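Local coordinates for Ice-binding protein (Flavobacteriaceae bacterium, PDB 5UYT) that binds ice and serves as an antifreeze protein, probably helping its Antarctic bacterium to tolerate freezing conditions, at residues V214-L218 against A282-L286; P309-N315 against V335-N341. Numbering follows the deposited sequence.

Interaction 1: residues V214-L218 against A282-L286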
ATOM      1  N   VAL A 214     -14.294   8.096   4.648  1.00 23.18           N
ATOM      2  CA  VAL A 214     -14.617   9.533   4.603  1.00 23.28           C
ATOM      3  C   VAL A 214     -13.628  10.294   5.472  1.00 22.51           C
ATOM      4  O   VAL A 214     -13.396   9.912   6.620  1.00 23.20           O
ATOM      5  CB  VAL A 214     -16.063   9.785   5.088  1.00 24.02           C
ATOM      6  CG1 VAL A 214     -16.363  11.279   5.184  1.00 23.82           C
ATOM      7  CG2 VAL A 214     -17.038   9.108   4.153  1.00 25.08           C
ATOM      8  N   ALA A 215     -13.011  11.327   4.889  1.00 21.97           N
ATOM      9  CA  ALA A 215     -12.025  12.196   5.555  1.00 21.57           C
ATOM     10  C   ALA A 215     -12.653  12.898   6.759  1.00 21.94           C
ATOM     11  O   ALA A 215     -13.861  13.197   6.724  1.00 23.10           O
ATOM     12  CB  ALA A 215     -11.477  13.241   4.582  1.00 21.58           C
ATOM     13  N   PRO A 216     -11.861  13.166   7.819  1.00 21.62           N
ATOM     14  CA  PRO A 216     -12.416  13.931   8.924  1.00 22.12           C
ATOM     15  C   PRO A 216     -12.675  15.373   8.513  1.00 22.33           C
ATOM     16  O   PRO A 216     -11.961  15.919   7.655  1.00 22.67           O
ATOM     17  CB  PRO A 216     -11.285  13.921   9.950  1.00 21.75           C
ATOM     18  CG  PRO A 216     -10.021  13.851   9.104  1.00 21.08           C
ATOM     19  CD  PRO A 216     -10.436  12.841   8.057  1.00 21.02           C
ATOM     20  N   ASN A 217     -13.683  15.980   9.127  1.00 23.24           N
ATOM     21  CA  ASN A 217     -13.842  17.397   9.016  1.00 23.13           C
ATOM     22  C   ASN A 217     -12.855  18.008  10.004  1.00 22.55           C
ATOM     23  O   ASN A 217     -12.951  17.771  11.215  1.00 23.52           O
ATOM     24  CB  ASN A 217     -15.282  17.789   9.329  1.00 25.39           C
ATOM     25  CG  ASN A 217     -15.490  19.297   9.359  1.00 26.07           C
ATOM     26  OD1 ASN A 217     -14.666  20.075   8.910  1.00 24.59           O
ATOM     27  ND2 ASN A 217     -16.644  19.704   9.873  1.00 28.58           N
ATOM     28  N   LEU A 218     -11.873  18.743   9.485  1.00 20.71           N
ATOM     29  CA  LEU A 218     -10.922  19.440  10.373  1.00 20.08           C
ATOM     30  C   LEU A 218     -11.471  20.755  10.966  1.00 20.69           C
ATOM     31  O   LEU A 218     -10.818  21.347  11.840  1.00 20.17           O
ATOM     32  CB  LEU A 218      -9.579  19.689   9.670  1.00 19.20           C
ATOM     33  CG  LEU A 218      -8.832  18.432   9.200  1.00 19.45           C
ATOM     34  CD1 LEU A 218      -7.560  18.858   8.477  1.00 19.42           C
ATOM     35  CD2 LEU A 218      -8.508  17.503  10.366  1.00 20.88           C
ATOM     36  N   ALA A 282     -11.749  15.933  15.426  1.00 23.45           N
ATOM     37  CA  ALA A 282     -11.094  15.194  14.344  1.00 22.86           C
ATOM     38  C   ALA A 282     -10.381  13.938  14.886  1.00 23.43           C
ATOM     39  O   ALA A 282     -10.456  12.860  14.274  1.00 22.54           O
ATOM     40  CB  ALA A 282     -10.114  16.092  13.587  1.00 21.41           C
ATOM     41  N   TYR A 283      -9.680  14.076  16.012  1.00 23.86           N
ATOM     42  CA  TYR A 283      -8.981  12.924  16.578  1.00 25.39           C
ATOM     43  C   TYR A 283      -9.970  11.795  16.919  1.00 27.21           C
ATOM     44  O   TYR A 283      -9.763  10.635  16.544  1.00 27.54           O
ATOM     45  CB  TYR A 283      -8.152  13.323  17.813  1.00 26.32           C
ATOM     46  CG  TYR A 283      -7.339  12.181  18.384  1.00 26.47           C
ATOM     47  CD1 TYR A 283      -6.027  11.937  17.938  1.00 26.66           C
ATOM     48  CD2 TYR A 283      -7.863  11.370  19.364  1.00 29.34           C
ATOM     49  CE1 TYR A 283      -5.281  10.878  18.469  1.00 27.27           C
ATOM     50  CE2 TYR A 283      -7.146  10.304  19.899  1.00 29.45           C
ATOM     51  CZ  TYR A 283      -5.859  10.065  19.448  1.00 28.61           C
ATOM     52  OH  TYR A 283      -5.177   9.015  20.026  1.00 30.21           O
ATOM     53  N   THR A 284     -11.040  12.138  17.635  1.00 27.17           N
ATOM     54  CA  THR A 284     -12.080  11.174  17.977  1.00 28.92           C
ATOM     55  C   THR A 284     -12.695  10.522  16.734  1.00 28.25           C
ATOM     56  O   THR A 284     -12.934   9.322  16.728  1.00 28.66           O
ATOM     57  CB  THR A 284     -13.193  11.837  18.798  1.00 29.78           C
ATOM     58  OG1 THR A 284     -12.579  12.445  19.938  1.00 31.05           O
ATOM     59  CG2 THR A 284     -14.260  10.829  19.237  1.00 32.13           C
ATOM     60  N   TYR A 285     -12.941  11.315  15.696  1.00 27.20           N
ATOM     61  CA  TYR A 285     -13.476  10.764  14.446  1.00 26.68           C
ATOM     62  C   TYR A 285     -12.512   9.725  13.853  1.00 26.29           C
ATOM     63  O   TYR A 285     -12.950   8.626  13.462  1.00 26.55           O
ATOM     64  CB  TYR A 285     -13.772  11.875  13.420  1.00 26.23           C
ATOM     65  CG  TYR A 285     -14.180  11.316  12.061  1.00 25.85           C
ATOM     66  CD1 TYR A 285     -15.506  10.976  11.797  1.00 26.95           C
ATOM     67  CD2 TYR A 285     -13.239  11.112  11.056  1.00 24.61           C
ATOM     68  CE1 TYR A 285     -15.889  10.457  10.560  1.00 26.56           C
ATOM     69  CE2 TYR A 285     -13.610  10.577   9.818  1.00 24.64           C
ATOM     70  CZ  TYR A 285     -14.935  10.279   9.566  1.00 25.91           C
ATOM     71  OH  TYR A 285     -15.319   9.749   8.329  1.00 25.83           O
ATOM     72  N   LEU A 286     -11.223  10.067  13.778  1.00 24.81           N
ATOM     73  CA  LEU A 286     -10.207   9.179  13.187  1.00 25.39           C
ATOM     74  C   LEU A 286     -10.043   7.904  14.024  1.00 27.75           C
ATOM     75  O   LEU A 286     -10.016   6.771  13.491  1.00 27.76           O
ATOM     76  CB  LEU A 286      -8.864   9.899  13.069  1.00 24.11           C
ATOM     77  CG  LEU A 286      -8.743  10.994  12.007  1.00 23.55           C
ATOM     78  CD1 LEU A 286      -7.377  11.666  12.086  1.00 22.66           C
ATOM     79  CD2 LEU A 286      -9.007  10.431  10.600  1.00 23.17           C
TER

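Interaction 2: residues P309-N315 against V335-N341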
ATOM      1  N   PRO A 309      -5.761   3.079  -0.746  1.00 19.44           N
ATOM      2  CA  PRO A 309      -6.729   3.834   0.044  1.00 19.46           C
ATOM      3  C   PRO A 309      -7.544   2.934   0.996  1.00 20.06           C
ATOM      4  O   PRO A 309      -8.340   2.091   0.540  1.00 21.05           O
ATOM      5  CB  PRO A 309      -7.650   4.472  -1.022  1.00 19.77           C
ATOM      6  CG  PRO A 309      -6.769   4.570  -2.221  1.00 19.53           C
ATOM      7  CD  PRO A 309      -5.979   3.285  -2.190  1.00 19.42           C
ATOM      8  N   HIS A 310      -7.294   3.112   2.300  1.00 19.62           N
ATOM      9  CA  HIS A 310      -7.852   2.276   3.375  1.00 20.25           C
ATOM     10  C   HIS A 310      -7.652   3.031   4.694  1.00 20.12           C
ATOM     11  O   HIS A 310      -6.879   3.988   4.758  1.00 19.92           O
ATOM     12  CB  HIS A 310      -7.069   0.955   3.536  1.00 20.53           C
ATOM     13  CG  HIS A 310      -7.290  -0.048   2.438  1.00 20.70           C
ATOM     14  ND1 HIS A 310      -6.336  -0.298   1.473  1.00 21.12           N
ATOM     15  CD2 HIS A 310      -8.327  -0.876   2.168  1.00 22.23           C
ATOM     16  CE1 HIS A 310      -6.774  -1.241   0.653  1.00 21.77           C
ATOM     17  NE2 HIS A 310      -7.988  -1.600   1.041  1.00 22.33           N
ATOM     18  N   THR A 311      -8.281   2.511   5.744  1.00 20.77           N
ATOM     19  CA  THR A 311      -7.908   2.829   7.096  1.00 20.90           C
ATOM     20  C   THR A 311      -6.978   1.711   7.602  1.00 20.60           C
ATOM     21  O   THR A 311      -7.395   0.547   7.685  1.00 20.96           O
ATOM     22  CB  THR A 311      -9.145   2.892   7.986  1.00 22.11           C
ATOM     23  OG1 THR A 311     -10.034   3.918   7.514  1.00 21.47           O
ATOM     24  CG2 THR A 311      -8.731   3.209   9.435  1.00 22.56           C
ATOM     25  N   TYR A 312      -5.753   2.074   7.982  1.00 19.50           N
ATOM     26  CA  TYR A 312      -4.767   1.090   8.471  1.00 19.06           C
ATOM     27  C   TYR A 312      -4.620   1.225   9.962  1.00 19.32           C
ATOM     28  O   TYR A 312      -4.782   2.328  10.503  1.00 18.33           O
ATOM     29  CB  TYR A 312      -3.402   1.379   7.843  1.00 18.69           C
ATOM     30  CG  TYR A 312      -3.387   1.066   6.373  1.00 18.95           C
ATOM     31  CD1 TYR A 312      -3.221  -0.255   5.932  1.00 19.77           C
ATOM     32  CD2 TYR A 312      -3.594   2.073   5.412  1.00 18.92           C
ATOM     33  CE1 TYR A 312      -3.224  -0.567   4.571  1.00 18.91           C
ATOM     34  CE2 TYR A 312      -3.599   1.767   4.049  1.00 18.38           C
ATOM     35  CZ  TYR A 312      -3.411   0.447   3.640  1.00 18.54           C
ATOM     36  OH  TYR A 312      -3.425   0.086   2.299  1.00 18.01           O
ATOM     37  N   LEU A 313      -4.270   0.123  10.618  1.00 19.88           N
ATOM     38  CA  LEU A 313      -3.886   0.140  12.038  1.00 20.58           C
ATOM     39  C   LEU A 313      -2.440  -0.354  12.189  1.00 20.42           C
ATOM     40  O   LEU A 313      -2.074  -1.438  11.697  1.00 20.18           O
ATOM     41  CB  LEU A 313      -4.807  -0.769  12.882  1.00 21.76           C
ATOM     42  CG  LEU A 313      -4.383  -0.927  14.353  1.00 22.71           C
ATOM     43  CD1 LEU A 313      -4.460   0.376  15.154  1.00 23.39           C
ATOM     44  CD2 LEU A 313      -5.211  -2.037  15.001  1.00 24.36           C
ATOM     45  N   LEU A 314      -1.618   0.458  12.841  1.00 19.44           N
ATOM     46  CA  LEU A 314      -0.336  -0.010  13.360  1.00 19.64           C
ATOM     47  C   LEU A 314      -0.522  -0.080  14.881  1.00 20.38           C
ATOM     48  O   LEU A 314      -0.603   0.966  15.528  1.00 20.12           O
ATOM     49  CB  LEU A 314       0.774   0.977  12.974  1.00 18.86           C
ATOM     50  CG  LEU A 314       1.123   0.954  11.473  1.00 18.69           C
ATOM     51  CD1 LEU A 314       1.466   2.362  11.030  1.00 18.07           C
ATOM     52  CD2 LEU A 314       2.313   0.032  11.212  1.00 18.91           C
ATOM     53  N   ASN A 315      -0.590  -1.295  15.444  1.00 20.78           N
ATOM     54  CA  ASN A 315      -1.067  -1.459  16.831  1.00 21.84           C
ATOM     55  C   ASN A 315       0.035  -1.360  17.925  1.00 22.46           C
ATOM     56  O   ASN A 315      -0.075  -2.005  18.982  1.00 23.31           O
ATOM     57  CB  ASN A 315      -1.886  -2.750  16.990  1.00 23.31           C
ATOM     58  CG  ASN A 315      -2.811  -2.697  18.212  1.00 24.93           C
ATOM     59  OD1 ASN A 315      -3.327  -1.623  18.564  1.00 25.09           O
ATOM     60  ND2 ASN A 315      -2.996  -3.825  18.875  1.00 26.57           N
ATOM     61  N   VAL A 335      -8.689   8.669   0.051  1.00 20.46           N
ATOM     62  CA  VAL A 335      -8.284   9.080   1.402  1.00 19.48           C
ATOM     63  C   VAL A 335      -7.501   7.904   2.037  1.00 18.93           C
ATOM     64  O   VAL A 335      -7.848   6.715   1.841  1.00 18.38           O
ATOM     65  CB  VAL A 335      -9.531   9.353   2.274  1.00 19.92           C
ATOM     66  CG1 VAL A 335      -9.171   9.492   3.767  1.00 20.08           C
ATOM     67  CG2 VAL A 335     -10.267  10.592   1.779  1.00 20.88           C
ATOM     68  N   PHE A 336      -6.478   8.253   2.806  1.00 17.74           N
ATOM     69  CA  PHE A 336      -5.676   7.279   3.527  1.00 18.00           C
ATOM     70  C   PHE A 336      -5.713   7.671   4.984  1.00 17.89           C
ATOM     71  O   PHE A 336      -5.400   8.832   5.333  1.00 18.49           O
ATOM     72  CB  PHE A 336      -4.224   7.360   3.062  1.00 17.64           C
ATOM     73  CG  PHE A 336      -4.042   7.140   1.587  1.00 18.17           C
ATOM     74  CD1 PHE A 336      -3.612   5.895   1.122  1.00 18.47           C
ATOM     75  CD2 PHE A 336      -4.277   8.177   0.671  1.00 18.28           C
ATOM     76  CE1 PHE A 336      -3.417   5.693  -0.252  1.00 19.47           C
ATOM     77  CE2 PHE A 336      -4.081   7.968  -0.701  1.00 18.97           C
ATOM     78  CZ  PHE A 336      -3.657   6.738  -1.155  1.00 19.34           C
ATOM     79  N   VAL A 337      -6.069   6.735   5.858  1.00 18.06           N
ATOM     80  CA  VAL A 337      -5.987   7.023   7.280  1.00 18.21           C
ATOM     81  C   VAL A 337      -5.056   6.005   7.925  1.00 18.19           C
ATOM     82  O   VAL A 337      -5.212   4.806   7.725  1.00 18.57           O
ATOM     83  CB  VAL A 337      -7.375   7.011   7.958  1.00 19.35           C
ATOM     84  CG1 VAL A 337      -7.225   7.060   9.489  1.00 19.43           C
ATOM     85  CG2 VAL A 337      -8.230   8.207   7.474  1.00 19.96           C
ATOM     86  N   ILE A 338      -4.079   6.487   8.692  1.00 18.05           N
ATOM     87  CA  ILE A 338      -3.091   5.588   9.351  1.00 17.40           C
ATOM     88  C   ILE A 338      -3.219   5.801  10.856  1.00 18.29           C
ATOM     89  O   ILE A 338      -2.875   6.868  11.365  1.00 18.11           O
ATOM     90  CB  ILE A 338      -1.650   5.883   8.847  1.00 17.09           C
ATOM     91  CG1 ILE A 338      -1.622   5.585   7.327  1.00 17.18           C
ATOM     92  CG2 ILE A 338      -0.627   4.974   9.563  1.00 17.76           C
ATOM     93  CD1 ILE A 338      -0.367   6.030   6.611  1.00 19.53           C
ATOM     94  N   LYS A 339      -3.802   4.826  11.549  1.00 18.63           N
ATOM     95  CA  LYS A 339      -4.007   4.920  12.995  1.00 19.39           C
ATOM     96  C   LYS A 339      -2.804   4.238  13.651  1.00 19.73           C
ATOM     97  O   LYS A 339      -2.483   3.083  13.323  1.00 20.01           O
ATOM     98  CB  LYS A 339      -5.285   4.155  13.411  1.00 21.28           C
ATOM     99  CG  LYS A 339      -6.570   4.648  12.766  1.00 21.97           C
ATOM    100  CD  LYS A 339      -7.803   4.043  13.449  1.00 24.30           C
ATOM    101  CE  LYS A 339      -7.944   2.586  13.062  1.00 25.54           C
ATOM    102  NZ  LYS A 339      -9.148   2.001  13.723  1.00 26.44           N
ATOM    103  N   ILE A 340      -2.172   4.910  14.608  1.00 18.81           N
ATOM    104  CA  ILE A 340      -0.981   4.344  15.285  1.00 19.12           C
ATOM    105  C   ILE A 340      -1.285   4.288  16.783  1.00 20.49           C
ATOM    106  O   ILE A 340      -1.609   5.332  17.385  1.00 21.05           O
ATOM    107  CB  ILE A 340       0.285   5.216  14.978  1.00 17.60           C
ATOM    108  CG1 ILE A 340       0.642   5.141  13.488  1.00 17.50           C
ATOM    109  CG2 ILE A 340       1.451   4.787  15.879  1.00 18.54           C
ATOM    110  CD1 ILE A 340       1.774   6.107  13.079  1.00 16.73           C
ATOM    111  N   ASN A 341      -1.239   3.084  17.375  1.00 20.54           N
ATOM    112  CA  ASN A 341      -1.519   2.920  18.794  1.00 22.68           C
ATOM    113  C   ASN A 341      -0.192   2.949  19.569  1.00 22.75           C
ATOM    114  O   ASN A 341       0.317   1.906  20.054  1.00 22.71           O
ATOM    115  CB  ASN A 341      -2.332   1.631  19.014  1.00 25.26           C
ATOM    116  CG  ASN A 341      -2.743   1.436  20.457  1.00 28.92           C
ATOM    117  OD1 ASN A 341      -2.751   2.385  21.247  1.00 29.04           O
ATOM    118  ND2 ASN A 341      -3.097   0.199  20.811  1.00 31.27           N
TER

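Interaction 1: residues V214-L218 against A282-L286
Pro216 lays its ring against the helix 270-288, where it meets three residues: CB of Pro216 is 3.6 Å from CD2 of Tyr285 and 4.4 Å from CB of Ala282, and CD of Pro216 is 3.8 Å from CD2 of Leu286. These partners sit one and three to four residues apart along the helix, so they form one side of it. The small side chain of Ala282 lets the irregular chain come close, with 5.7 Å between the CA atoms of Pro216 and Ala282, and it is also met by Leu218, whose CD2 lies 3.9 Å from CB of Ala282. Tyr285, with chi1 in t, stretches from the helix along the loop until its hydroxyl donates a short hydrogen bond to a main-chain carbonyl, OH of Tyr285 to O of Val214 at 2.6 Å. That carbonyl lies at the ring edge, near the ring plane, and the bond pins a loop with no regular structure of its own. Beneath both segments runs the sheet: Ala215 and Pro216 touch Phe364, Leu218 touches Ser382, and Ala282 and Leu286 reach Ile384. Loop and helix thus lie side by side on one face of the second solenoid, an arrangement built on the fold of this ice-binding family, a right-handed beta-helix flanked by a long alpha-helix.

Interaction 2: residues P309-N315 against V335-N341
Five main-chain hydrogen bonds join strands 311-314 and 336-340 in parallel register, Thr311 beside Val337 and Leu314 beside Ile340. N of Val337 donates to O of His310 (3.1 Å), N of Tyr312 to O of Val337 (2.8 Å), N of Lys339 to O of Tyr312 (2.9 Å), N of Leu314 to O of Lys339 (2.8 Å) and N of Asn341 to O of Leu314 (2.9 Å). Past the strand ends ND2 of Asn341 donates to OD1 of Asn315 at 2.9 Å. Such stacking of successive coils in register is the mark of a beta-solenoid, here a right-handed beta-helix. The outward-turned groups of the pair serve the neighbouring coils: Thr311 N is taken by Asp292, Leu313 pairs with Ile293 and Leu295, and Phe336 with Asn362. Tyr312, Leu314, Ile338 and Ile340 face the coil interior, Leu314 CD1 lying 3.7 Å from Ile338 CG2. The hydroxyl of Tyr312 accepts from ND1 of His310 at 3.1 Å and also bonds to Asp47, in the first ice-binding domain. On the helix-covered face, Lys339 has its ammonium held by Leu289 O and Thr291 OG1. Val335 O, in contrast, is buried without a partner, 3.7 Å from His310 N; next to it, Pro309 CA sits 4.2 Å from the centroid of the Phe336 ring in an off-centre CH-pi contact.

From the N terminus, the chain first completes one solenoid, leaves it after strand 198-200 and runs as a loop along the second before entering it at strand 224-228. Interaction 1 closes a span of 63 intervening residues, bringing helix 270-288 back against that loop. Only then does interaction 2 open; it closes a much shorter circuit of 19 intervening residues, a single coil carrying strands 318-320 and 323-327. The two are in series, neither nested nor crossed, yet they abut in space, with centres about 12 Å apart: Leu286 packs on Val337 and Lys339, and Ala215 on Val335. Together they tie interdomain loop, flanking helix and parallel sheet into one layered unit.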